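DNA polymerase (Bacillus phage phi29, PDB 2PYJ) replicates viral DNA by protein-primed, strand-displacing synthesis with high processivity and fidelity, and in its natural form also proofreads through a 3'-5' exonuclease activity. Local coordinates at residues Glu244-Asp249 and Trp483-Thr488; Ser487-Ala492 and Tyr500-Tyr505; Gln286-Glu291 and Val345-Gly350. The protein carries 2 engineered substitutions. All blocks are in the same frame, centred on the assembly; numbering follows the deposited sequence.

Contact 1: residues Glu244-Asp249 and Trp483-Thr488. With MG (magnesium ion), chain S; MN (manganese (II) ion), chain R; DGT (2'-deoxyguanosine-5'-triphosphate), chain T.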
loop_
_atom_site.group_PDB
_atom_site.type_symbol
_atom_site.label_atom_id
_atom_site.label_comp_id
_atom_site.label_asym_id
_atom_site.label_seq_id
_atom_site.Cartn_x
_atom_site.Cartn_y
_atom_site.Cartn_z
ATOM N N GLU G 244 29.776 -12.100 1.822
ATOM C CA GLU G 244 28.670 -12.922 2.322
ATOM C C GLU G 244 27.841 -12.211 3.402
ATOM O O GLU G 244 28.356 -11.395 4.168
ATOM C CB GLU G 244 29.179 -14.260 2.843
ATOM C CG GLU G 244 29.738 -15.152 1.752
ATOM C CD GLU G 244 30.054 -16.546 2.237
ATOM O OE1 GLU G 244 30.324 -16.725 3.451
ATOM O OE2 GLU G 244 30.034 -17.468 1.403
ATOM N N GLY G 245 26.553 -12.527 3.437
ATOM C CA GLY G 245 25.648 -11.949 4.412
ATOM C C GLY G 245 24.270 -12.585 4.375
ATOM O O GLY G 245 24.031 -13.517 3.615
ATOM N N MET G 246 23.368 -12.086 5.213
ATOM C CA MET G 246 22.018 -12.650 5.300
ATOM C C MET G 246 20.980 -11.611 5.675
ATOM O O MET G 246 21.300 -10.541 6.191
ATOM C CB MET G 246 21.964 -13.836 6.293
ATOM C CG MET G 246 23.032 -13.803 7.367
ATOM S SD MET G 246 22.820 -14.994 8.708
ATOM C CE MET G 246 22.360 -16.480 7.830
ATOM N N VAL G 247 19.728 -11.949 5.396
ATOM C CA VAL G 247 18.608 -11.103 5.698
ATOM C C VAL G 247 17.591 -11.905 6.492
ATOM O O VAL G 247 17.269 -13.046 6.141
ATOM C CB VAL G 247 17.923 -10.553 4.418
ATOM C CG1 VAL G 247 16.849 -9.530 4.785
ATOM C CG2 VAL G 247 18.964 -9.942 3.450
ATOM N N PHE G 248 17.101 -11.288 7.563
ATOM C CA PHE G 248 16.007 -11.818 8.364
ATOM C C PHE G 248 14.875 -10.815 8.317
ATOM O O PHE G 248 15.120 -9.626 8.362
ATOM C CB PHE G 248 16.448 -12.036 9.816
ATOM C CG PHE G 248 17.444 -13.157 9.985
ATOM C CD1 PHE G 248 18.812 -12.903 9.927
ATOM C CD2 PHE G 248 17.016 -14.458 10.183
ATOM C CE1 PHE G 248 19.736 -13.933 10.082
ATOM C CE2 PHE G 248 17.933 -15.501 10.327
ATOM C CZ PHE G 248 19.295 -15.235 10.273
ATOM N N ASP G 249 13.640 -11.305 8.229
ATOM C CA ASP G 249 12.454 -10.440 8.065
ATOM C C ASP G 249 11.348 -10.948 8.968
ATOM O O ASP G 249 10.999 -12.123 8.903
ATOM C CB ASP G 249 11.984 -10.472 6.594
ATOM C CG ASP G 249 10.882 -9.434 6.280
ATOM O OD1 ASP G 249 11.225 -8.464 5.564
ATOM O OD2 ASP G 249 9.685 -9.576 6.719
ATOM N N TRP G 483 11.344 -14.249 13.228
ATOM C CA TRP G 483 12.173 -13.745 12.126
ATOM C C TRP G 483 12.356 -14.830 11.091
ATOM O O TRP G 483 12.895 -15.885 11.396
ATOM C CB TRP G 483 13.554 -13.292 12.630
ATOM C CG TRP G 483 13.495 -12.124 13.537
ATOM C CD1 TRP G 483 13.220 -12.142 14.881
ATOM C CD2 TRP G 483 13.710 -10.757 13.190
ATOM N NE1 TRP G 483 13.244 -10.871 15.383
ATOM C CE2 TRP G 483 13.538 -9.996 14.371
ATOM C CE3 TRP G 483 14.023 -10.091 11.992
ATOM C CZ2 TRP G 483 13.680 -8.604 14.396
ATOM C CZ3 TRP G 483 14.161 -8.708 12.015
ATOM C CH2 TRP G 483 13.988 -7.975 13.215
ATOM N N ALA G 484 11.911 -14.576 9.860
ATOM C CA ALA G 484 12.150 -15.513 8.768
ATOM C C ALA G 484 13.544 -15.285 8.245
ATOM O O ALA G 484 13.941 -14.134 8.011
ATOM C CB ALA G 484 11.128 -15.314 7.637
ATOM N N HIS G 485 14.297 -16.365 8.063
ATOM C CA HIS G 485 15.566 -16.278 7.366
ATOM C C HIS G 485 15.200 -16.096 5.913
ATOM O O HIS G 485 14.841 -17.051 5.232
ATOM C CB HIS G 485 16.428 -17.534 7.580
ATOM C CG HIS G 485 17.767 -17.469 6.907
ATOM N ND1 HIS G 485 18.579 -18.570 6.757
ATOM C CD2 HIS G 485 18.427 -16.436 6.328
ATOM C CE1 HIS G 485 19.688 -18.219 6.132
ATOM N NE2 HIS G 485 19.619 -16.929 5.857
ATOM N N GLU G 486 15.242 -14.851 5.458
ATOM C CA GLU G 486 14.759 -14.511 4.127
ATOM C C GLU G 486 15.727 -14.974 3.052
ATOM O O GLU G 486 15.308 -15.549 2.035
ATOM C CB GLU G 486 14.513 -13.010 4.011
ATOM C CG GLU G 486 14.097 -12.562 2.619
ATOM C CD GLU G 486 14.067 -11.067 2.483
ATOM O OE1 GLU G 486 13.198 -10.436 3.117
ATOM O OE2 GLU G 486 14.916 -10.517 1.734
ATOM N N SER G 487 17.017 -14.721 3.268
ATOM C CA SER G 487 18.037 -15.114 2.298
ATOM C C SER G 487 19.434 -15.077 2.864
ATOM O O SER G 487 19.691 -14.465 3.918
ATOM C CB SER G 487 17.992 -14.199 1.080
ATOM O OG SER G 487 18.386 -12.882 1.432
ATOM N N THR G 488 20.329 -15.752 2.152
ATOM C CA THR G 488 21.757 -15.617 2.343
ATOM C C THR G 488 22.348 -15.207 0.994
ATOM O O THR G 488 22.001 -15.777 -0.043
ATOM C CB THR G 488 22.379 -16.927 2.835
ATOM O OG1 THR G 488 21.741 -17.320 4.057
ATOM C CG2 THR G 488 23.865 -16.762 3.084
HETATM MG MG MG S . 9.809 -6.853 5.443
HETATM MN MN MN R . 7.920 -8.970 7.310
HETATM P PG DGT T . 5.712 -11.039 5.879
HETATM O O1G DGT T . 5.268 -11.098 4.439
HETATM O O2G DGT T . 5.484 -12.348 6.582
HETATM O O3G DGT T . 7.062 -10.353 6.224
HETATM O O3B DGT T . 4.597 -10.036 6.500
HETATM P PB DGT T . 4.840 -8.493 6.936
HETATM O O1B DGT T . 3.501 -7.969 7.392
HETATM O O2B DGT T . 6.124 -8.374 7.763
HETATM O O3A DGT T . 5.106 -7.741 5.521
HETATM P PA DGT T . 6.461 -6.951 5.151
HETATM O O1A DGT T . 6.391 -6.783 3.624
HETATM O O2A DGT T . 7.706 -7.579 5.851
HETATM O "O5'" DGT T . 6.139 -5.495 5.704
HETATM C "C5'" DGT T . 6.495 -5.096 7.011
HETATM C "C4'" DGT T . 5.430 -4.186 7.567
HETATM O "O4'" DGT T . 5.256 -2.988 6.763
HETATM C "C3'" DGT T . 4.042 -4.811 7.684
HETATM O "O3'" DGT T . 3.868 -5.670 8.826
HETATM C "C2'" DGT T . 3.201 -3.568 7.797
HETATM C "C1'" DGT T . 3.892 -2.606 6.824
HETATM N N9 DGT T . 3.231 -2.857 5.535
HETATM C C8 DGT T . 3.648 -3.645 4.508
HETATM N N7 DGT T . 2.710 -3.639 3.522
HETATM C C5 DGT T . 1.702 -2.854 3.928
HETATM C C6 DGT T . 0.407 -2.410 3.382
HETATM O O6 DGT T . 0.008 -2.775 2.260
HETATM N N1 DGT T . -0.354 -1.610 4.128
HETATM C C2 DGT T . 0.013 -1.184 5.352
HETATM N N2 DGT T . -0.827 -0.368 6.016
HETATM N N3 DGT T . 1.204 -1.550 5.924
HETATM C C4 DGT T . 2.048 -2.368 5.254
HETATM O O HOH W 1 13.026 -7.956 3.670
HETATM O O HOH W 2 11.622 -5.670 5.036
#

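Contact 2: residues Ser487-Ala492 and Tyr500-Tyr505. With nucleotides of chain A.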
loop_
_atom_site.group_PDB
_atom_site.type_symbol
_atom_site.label_atom_id
_atom_site.label_comp_id
_atom_site.label_asym_id
_atom_site.label_seq_id
_atom_site.Cartn_x
_atom_site.Cartn_y
_atom_site.Cartn_z
ATOM N N SER G 487 17.017 -14.721 3.268
ATOM C CA SER G 487 18.037 -15.114 2.298
ATOM C C SER G 487 19.434 -15.077 2.864
ATOM O O SER G 487 19.691 -14.465 3.918
ATOM C CB SER G 487 17.992 -14.199 1.080
ATOM O OG SER G 487 18.386 -12.882 1.432
ATOM N N THR G 488 20.329 -15.752 2.152
ATOM C CA THR G 488 21.757 -15.617 2.343
ATOM C C THR G 488 22.348 -15.207 0.994
ATOM O O THR G 488 22.001 -15.777 -0.043
ATOM C CB THR G 488 22.379 -16.927 2.835
ATOM O OG1 THR G 488 21.741 -17.320 4.057
ATOM C CG2 THR G 488 23.865 -16.762 3.084
ATOM N N PHE G 489 23.226 -14.210 1.009
ATOM C CA PHE G 489 23.822 -13.705 -0.239
ATOM C C PHE G 489 25.344 -13.858 -0.289
ATOM O O PHE G 489 26.014 -13.891 0.744
ATOM C CB PHE G 489 23.362 -12.260 -0.541
ATOM C CG PHE G 489 23.651 -11.259 0.552
ATOM C CD1 PHE G 489 24.945 -10.766 0.753
ATOM C CD2 PHE G 489 22.623 -10.764 1.344
ATOM C CE1 PHE G 489 25.207 -9.823 1.748
ATOM C CE2 PHE G 489 22.875 -9.810 2.338
ATOM C CZ PHE G 489 24.171 -9.338 2.537
ATOM N N LYS G 490 25.866 -13.993 -1.505
ATOM C CA LYS G 490 27.293 -14.161 -1.745
ATOM C C LYS G 490 27.977 -12.798 -1.762
ATOM O O LYS G 490 29.103 -12.650 -1.297
ATOM C CB LYS G 490 27.510 -14.890 -3.077
ATOM C CG LYS G 490 28.965 -15.249 -3.402
ATOM C CD LYS G 490 29.030 -16.191 -4.601
ATOM C CE LYS G 490 30.457 -16.572 -4.950
ATOM N NZ LYS G 490 30.509 -17.572 -6.060
ATOM N N ARG G 491 27.286 -11.809 -2.323
ATOM C CA ARG G 491 27.738 -10.419 -2.312
ATOM C C ARG G 491 26.545 -9.467 -2.408
ATOM O O ARG G 491 25.440 -9.870 -2.805
ATOM C CB ARG G 491 28.760 -10.133 -3.432
ATOM C CG ARG G 491 28.293 -10.458 -4.847
ATOM C CD ARG G 491 29.239 -9.861 -5.879
ATOM N NE ARG G 491 28.753 -10.073 -7.242
ATOM C CZ ARG G 491 29.293 -9.543 -8.338
ATOM N NH1 ARG G 491 30.361 -8.758 -8.257
ATOM N NH2 ARG G 491 28.756 -9.799 -9.520
ATOM N N ALA G 492 26.777 -8.217 -2.014
ATOM C CA ALA G 492 25.738 -7.184 -2.014
ATOM C C ALA G 492 26.346 -5.798 -2.162
ATOM O O ALA G 492 27.560 -5.619 -2.016
ATOM C CB ALA G 492 24.904 -7.257 -0.739
ATOM N N TYR G 500 19.363 -1.205 -3.229
ATOM C CA TYR G 500 20.446 -2.185 -3.036
ATOM C C TYR G 500 20.312 -3.392 -3.935
ATOM O O TYR G 500 19.213 -3.720 -4.400
ATOM C CB TYR G 500 20.505 -2.637 -1.566
ATOM C CG TYR G 500 19.286 -3.403 -1.075
ATOM C CD1 TYR G 500 19.209 -4.787 -1.206
ATOM C CD2 TYR G 500 18.221 -2.740 -0.464
ATOM C CE1 TYR G 500 18.097 -5.503 -0.743
ATOM C CE2 TYR G 500 17.095 -3.439 -0.003
ATOM C CZ TYR G 500 17.041 -4.812 -0.144
ATOM O OH TYR G 500 15.940 -5.503 0.313
ATOM N N ILE G 501 21.438 -4.067 -4.156
ATOM C CA ILE G 501 21.478 -5.291 -4.949
ATOM C C ILE G 501 22.153 -6.411 -4.165
ATOM O O ILE G 501 23.006 -6.155 -3.306
ATOM C CB ILE G 501 22.205 -5.085 -6.319
ATOM C CG1 ILE G 501 23.641 -4.581 -6.101
ATOM C CG2 ILE G 501 21.380 -4.145 -7.202
ATOM C CD1 ILE G 501 24.473 -4.429 -7.382
ATOM N N GLN G 502 21.745 -7.644 -4.463
ATOM C CA GLN G 502 22.275 -8.835 -3.817
ATOM C C GLN G 502 22.375 -9.981 -4.816
ATOM O O GLN G 502 21.514 -10.134 -5.684
ATOM C CB GLN G 502 21.374 -9.269 -2.658
ATOM C CG GLN G 502 21.216 -8.223 -1.550
ATOM C CD GLN G 502 20.160 -8.585 -0.538
ATOM O OE1 GLN G 502 19.240 -9.346 -0.832
ATOM N NE2 GLN G 502 20.274 -8.031 0.664
ATOM N N ASP G 503 23.443 -10.767 -4.688
ATOM C CA ASP G 503 23.570 -12.064 -5.366
ATOM C C ASP G 503 23.220 -13.138 -4.347
ATOM O O ASP G 503 24.026 -13.445 -3.470
ATOM C CB ASP G 503 24.998 -12.291 -5.880
ATOM C CG ASP G 503 25.214 -11.784 -7.308
ATOM O OD1 ASP G 503 24.227 -11.456 -8.015
ATOM O OD2 ASP G 503 26.389 -11.731 -7.726
ATOM N N ILE G 504 22.025 -13.713 -4.477
ATOM C CA ILE G 504 21.477 -14.623 -3.459
ATOM C C ILE G 504 21.738 -16.102 -3.794
ATOM O O ILE G 504 21.553 -16.524 -4.934
ATOM C CB ILE G 504 19.959 -14.382 -3.271
ATOM C CG1 ILE G 504 19.704 -12.935 -2.801
ATOM C CG2 ILE G 504 19.372 -15.399 -2.296
ATOM C CD1 ILE G 504 18.249 -12.479 -2.906
ATOM N N TYR G 505 22.181 -16.868 -2.791
ATOM C CA TYR G 505 22.371 -18.315 -2.941
ATOM C C TYR G 505 21.026 -18.999 -3.115
ATOM O O TYR G 505 20.114 -18.790 -2.310
ATOM C CB TYR G 505 23.061 -18.911 -1.716
ATOM C CG TYR G 505 24.481 -18.476 -1.496
ATOM C CD1 TYR G 505 25.515 -18.966 -2.296
ATOM C CD2 TYR G 505 24.806 -17.599 -0.467
ATOM C CE1 TYR G 505 26.833 -18.576 -2.083
ATOM C CE2 TYR G 505 26.114 -17.207 -0.245
ATOM C CZ TYR G 505 27.122 -17.695 -1.052
ATOM O OH TYR G 505 28.420 -17.302 -0.829
ATOM N N1 DOC A 10 6.810 -1.809 2.536
ATOM C C2 DOC A 10 5.718 -1.009 2.933
ATOM N N3 DOC A 10 4.579 -1.015 2.196
ATOM C C4 DOC A 10 4.465 -1.775 1.088
ATOM C C5 DOC A 10 5.525 -2.581 0.677
ATOM C C6 DOC A 10 6.707 -2.579 1.427
ATOM O O2 DOC A 10 5.813 -0.293 3.956
ATOM N N4 DOC A 10 3.316 -1.745 0.389
ATOM C "C1'" DOC A 10 8.026 -1.770 3.363
ATOM C "C2'" DOC A 10 7.824 -2.655 4.591
ATOM C "C3'" DOC A 10 8.760 -3.820 4.399
ATOM C "C4'" DOC A 10 9.800 -3.296 3.440
ATOM O "O4'" DOC A 10 9.147 -2.276 2.646
ATOM C "C5'" DOC A 10 10.345 -4.403 2.544
ATOM O "O5'" DOC A 10 11.727 -4.136 2.398
ATOM P P DOC A 10 12.454 -4.115 0.953
ATOM O OP1 DOC A 10 13.923 -4.131 1.264
ATOM O OP2 DOC A 10 11.883 -5.250 0.145
HETATM O O HOH W 3 17.266 -10.660 0.357
HETATM O O HOH W 4 19.512 -17.669 0.079
HETATM O O HOH W 5 25.529 -10.629 -10.270
#

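Contact 3: residues Gln286-Glu291 and Val345-Gly350. With EDO (1,2-ethanediol), chain V.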
loop_
_atom_site.group_PDB
_atom_site.type_symbol
_atom_site.label_atom_id
_atom_site.label_comp_id
_atom_site.label_asym_id
_atom_site.label_seq_id
_atom_site.Cartn_x
_atom_site.Cartn_y
_atom_site.Cartn_z
ATOM N N GLN G 286 4.196 12.618 24.276
ATOM C CA GLN G 286 4.773 13.801 24.888
ATOM C C GLN G 286 5.284 14.786 23.846
ATOM O O GLN G 286 6.050 14.411 22.954
ATOM C CB GLN G 286 5.934 13.412 25.797
ATOM C CG GLN G 286 6.655 14.613 26.422
ATOM C CD GLN G 286 5.928 15.171 27.630
ATOM O OE1 GLN G 286 5.670 14.447 28.584
ATOM N NE2 GLN G 286 5.622 16.473 27.604
ATOM N N HIS G 287 4.871 16.045 23.987
ATOM C CA HIS G 287 5.427 17.146 23.201
ATOM C C HIS G 287 6.646 17.695 23.936
ATOM O O HIS G 287 6.545 18.137 25.082
ATOM C CB HIS G 287 4.383 18.254 22.979
ATOM C CG HIS G 287 4.854 19.361 22.076
ATOM N ND1 HIS G 287 4.327 20.634 22.120
ATOM C CD2 HIS G 287 5.817 19.388 21.125
ATOM C CE1 HIS G 287 4.938 21.393 21.230
ATOM N NE2 HIS G 287 5.846 20.660 20.613
ATOM N N ILE G 288 7.799 17.619 23.284
ATOM C CA ILE G 288 9.047 18.182 23.814
ATOM C C ILE G 288 9.739 19.085 22.805
ATOM O O ILE G 288 9.513 18.981 21.594
ATOM C CB ILE G 288 10.064 17.076 24.246
ATOM C CG1 ILE G 288 10.604 16.308 23.021
ATOM C CG2 ILE G 288 9.425 16.122 25.283
ATOM C CD1 ILE G 288 11.773 15.407 23.333
ATOM N N ARG G 289 10.563 19.992 23.331
ATOM C CA ARG G 289 11.613 20.652 22.572
ATOM C C ARG G 289 12.932 20.303 23.255
ATOM O O ARG G 289 13.030 20.373 24.481
ATOM C CB ARG G 289 11.400 22.163 22.530
ATOM C CG ARG G 289 10.374 22.618 21.481
ATOM C CD ARG G 289 10.257 24.145 21.422
ATOM N NE ARG G 289 9.465 24.680 22.533
ATOM C CZ ARG G 289 8.139 24.857 22.516
ATOM N NH1 ARG G 289 7.418 24.552 21.437
ATOM N NH2 ARG G 289 7.525 25.347 23.591
ATOM N N CYS G 290 13.930 19.892 22.468
ATOM C CA CYS G 290 15.233 19.512 23.013
ATOM C C CYS G 290 16.361 19.658 22.000
ATOM O O CYS G 290 16.138 19.974 20.821
ATOM C CB CYS G 290 15.197 18.054 23.521
ATOM S SG CYS G 290 15.107 16.797 22.189
ATOM N N GLU G 291 17.578 19.455 22.487
ATOM C CA GLU G 291 18.747 19.219 21.639
ATOM C C GLU G 291 19.254 17.829 21.973
ATOM O O GLU G 291 18.937 17.309 23.038
ATOM C CB GLU G 291 19.806 20.279 21.883
ATOM C CG GLU G 291 19.253 21.685 21.719
ATOM C CD GLU G 291 20.296 22.745 21.828
ATOM O OE1 GLU G 291 20.246 23.511 22.803
ATOM O OE2 GLU G 291 21.165 22.819 20.946
ATOM N N VAL G 345 15.947 19.662 27.808
ATOM C CA VAL G 345 14.660 19.097 27.440
ATOM C C VAL G 345 13.539 19.917 28.060
ATOM O O VAL G 345 13.472 20.103 29.282
ATOM C CB VAL G 345 14.527 17.600 27.808
ATOM C CG1 VAL G 345 13.215 17.022 27.235
ATOM C CG2 VAL G 345 15.730 16.820 27.275
ATOM N N GLU G 346 12.675 20.424 27.194
ATOM C CA GLU G 346 11.508 21.159 27.605
ATOM C C GLU G 346 10.307 20.248 27.400
ATOM O O GLU G 346 9.937 19.960 26.263
ATOM C CB GLU G 346 11.374 22.425 26.758
ATOM C CG GLU G 346 10.284 23.368 27.222
ATOM C CD GLU G 346 10.001 24.466 26.231
ATOM O OE1 GLU G 346 10.821 24.676 25.308
ATOM O OE2 GLU G 346 8.959 25.129 26.379
ATOM N N TYR G 347 9.733 19.766 28.506
ATOM C CA TYR G 347 8.492 18.983 28.470
ATOM C C TYR G 347 7.336 19.947 28.464
ATOM O O TYR G 347 7.111 20.668 29.435
ATOM C CB TYR G 347 8.392 18.047 29.676
ATOM C CG TYR G 347 9.452 16.984 29.684
ATOM C CD1 TYR G 347 10.656 17.183 30.360
ATOM C CD2 TYR G 347 9.272 15.794 28.994
ATOM C CE1 TYR G 347 11.642 16.215 30.359
ATOM C CE2 TYR G 347 10.252 14.817 28.985
ATOM C CZ TYR G 347 11.434 15.032 29.671
ATOM O OH TYR G 347 12.414 14.061 29.678
ATOM N N ILE G 348 6.596 19.953 27.368
ATOM C CA ILE G 348 5.594 20.980 27.119
ATOM C C ILE G 348 4.204 20.520 27.571
ATOM O O ILE G 348 3.568 21.164 28.400
ATOM C CB ILE G 348 5.579 21.369 25.628
ATOM C CG1 ILE G 348 6.973 21.863 25.209
ATOM C CG2 ILE G 348 4.483 22.431 25.357
ATOM C CD1 ILE G 348 7.218 21.852 23.729
ATOM N N SER G 349 3.749 19.408 27.012
ATOM C CA SER G 349 2.424 18.860 27.310
ATOM C C SER G 349 2.304 17.546 26.608
ATOM O O SER G 349 3.228 17.119 25.921
ATOM C CB SER G 349 1.309 19.787 26.816
ATOM O OG SER G 349 1.188 19.724 25.397
ATOM N N GLY G 350 1.155 16.898 26.765
ATOM C CA GLY G 350 0.892 15.689 26.029
ATOM C C GLY G 350 -0.465 15.082 26.270
ATOM O O GLY G 350 -1.375 15.736 26.790
HETATM C C1 EDO V . 9.077 11.342 30.463
HETATM O O1 EDO V . 10.411 11.408 29.939
HETATM C C2 EDO V . 8.073 11.103 29.348
HETATM O O2 EDO V . 7.379 12.306 28.972
HETATM O O HOH W 6 1.999 21.365 23.393
#

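Contact 1: residues Glu244-Asp249 and Trp483-Thr488
Asp-249 turns CG opposite its backbone nitrogen (chi1 -171°), and Glu-486, set likewise (chi1 176°) and extended beyond CG, brings OE1 to 3.7 Å from CB of Asp-249. One water lies between this OE1 and OD1 of Asp-249. The aspartate carboxylate spans both ions: OD1 binds the magnesium ion at 2.1 Å and OD2 the manganese ion at 2.0 Å. Val-250 O and Asp-458 complete the protein's share of the manganese site, which also holds the triphosphate of the incoming dGTP. This is the two-metal centre of a family B polymerase palm.

The strands run antiparallel, with a classic beta bulge: Val-247 O faces Glu-486 and Ser-487, taking a bond from Glu-486 N at 2.8 Å and a weak one from Ser-487 N. On the face carrying Met-246, Phe-248 and His-485, the two rings are near parallel (26°) but slid apart, CE2 of Phe-248 lying 3.7 Å from CB of His-485. Met-246 crosses His-485 at about a right angle, its CE 3.4 Å from NE2 of the histidine.

Asp-249 N bonds to Ala-484 O and Asp-249 O to Ala-484 N (2.8 Å), which probably limits movement of the bridging carboxylate.

Contact 2: residues Ser487-Ala492 and Tyr500-Tyr505
Arg-491 and Asp-503 form the salt bridge of this contact. CG of Arg-491 sits between its backbone N and carbonyl carbon (chi1 56°) and the chain runs extended to NE, which lays it alongside Asp-503. NE of Arg-491 reaches OD2 of Asp-503 at 2.9 Å in an almost straight bond (175°), with the oxygen in the guanidinium plane but approached from above the carboxylate plane. Further along the arginine, NH1 makes a long, weak ion pair with Glu-241, and Phe-543 gives a cation-pi contact.

Backbone bonds come next: Tyr-505 N to Thr-488 O, Lys-490 N to Asp-503 O at 2.7 Å, and Asp-503 N to Arg-491 O. The chain turns a corner at Lys-490. Beyond it, residues from Arg-491 onward pair with 500-505 as the beta hairpin of strands 491-496 and 499-506; before it, the axis of strand 487-489 lies at 116° to that of strand 500-505 (N-to-C directions), far from truly antiparallel.

Side chains also meet around the corner. The Tyr-505 side chain crosses Lys-490 at about a right angle, its OH 3.3 Å from CG of the lysine. Phe-489 lies obliquely against the amide of Gln-502, with CE2 3.6 Å from NE2; that nitrogen bonds to Tyr-494 OH.

Water and nucleic acid add further polar links. One water joins Gln-502 OE1 to Ser-487 OG. Tyr-500 OH donates to OP1 of DOC10 of chain A at 2.6 Å, in keeping with its probable part in binding template-primer DNA.

Contact 3: residues Gln286-Glu291 and Val345-Gly350
Two long antiparallel strands of a five-stranded sheet, 283-294 and 340-356, pair here, and most of the side chains divide between two faces. On the face of His-287, Arg-289 and Glu-346, Arg-289 grips the glutamate side-on: NE to OE1 and NH2 to OE2, each 3.1 Å. Both oxygens are met from above the carboxylate plane, and the two flat groups are turned 62° apart. The arginine chain bends at chi3 (-77°), which folds its guanidinium back over Ile-348. CD1 of that isoleucine sits over the centre of the guanidinium, 3.4 Å from CZ of Arg-289, and also over the face of His-287, 3.5 Å from the ring centroid as a CH-pi contact. Asp-325 takes a bond from NE2 of His-287 and a salt bridge from NH1 of Arg-289, while Trp-327 stacks on the histidine ring.

Ile-348, which points toward the other strand, occupies a slip of one residue in the register, consistent with a beta bulge: His-287 O accepts from Ile-348 N at 2.9 Å, and His-287 N donates to Ser-349 O at 2.8 Å. The location fits the TPR1 insertion characteristic of protein-primed polymerases.

On the face of Gln-286, Ile-288 and Tyr-347, CG2 of Ile-288 lies 3.7 Å from CD2 of Tyr-347. The Gln-286 amide approaches the edge of that ring nearly perpendicular to it. Its NE2 bonds to Gly-273 O and, at 3.2 Å, to His-287 O as that oxygen's second donor; its OE1 accepts from Tyr-275 N, which fixes the rotation of the amide. Lys-274 adds a cation-pi contact to Tyr-347.

How the contacts relate
Contacts 1 and 2 are neighbours, their centres about 10 Å apart, sharing Ser-487 and Thr-488 on strand 483-489. They also touch directly: Gly-245 O lies 2.8 Å from Phe-489 N, a probable hydrogen bond, and Val-247 CG2 packs 3.6 Å from Gln-502 NE2. Contact 1 carries the metal-binding aspartate, and contact 2 reaches the primer terminus through Tyr-500; between them, the Ser-487 side chain is about 9 Å from that of Asp-249 and about 11 Å from the magnesium ion. Although the strands of contact 3 fall in sequence between those of contact 1, its centre is about 39 Å from that of contact 1 and about 43 Å from that of contact 2. Its nearest atom is about 15 Å from the nucleic acid.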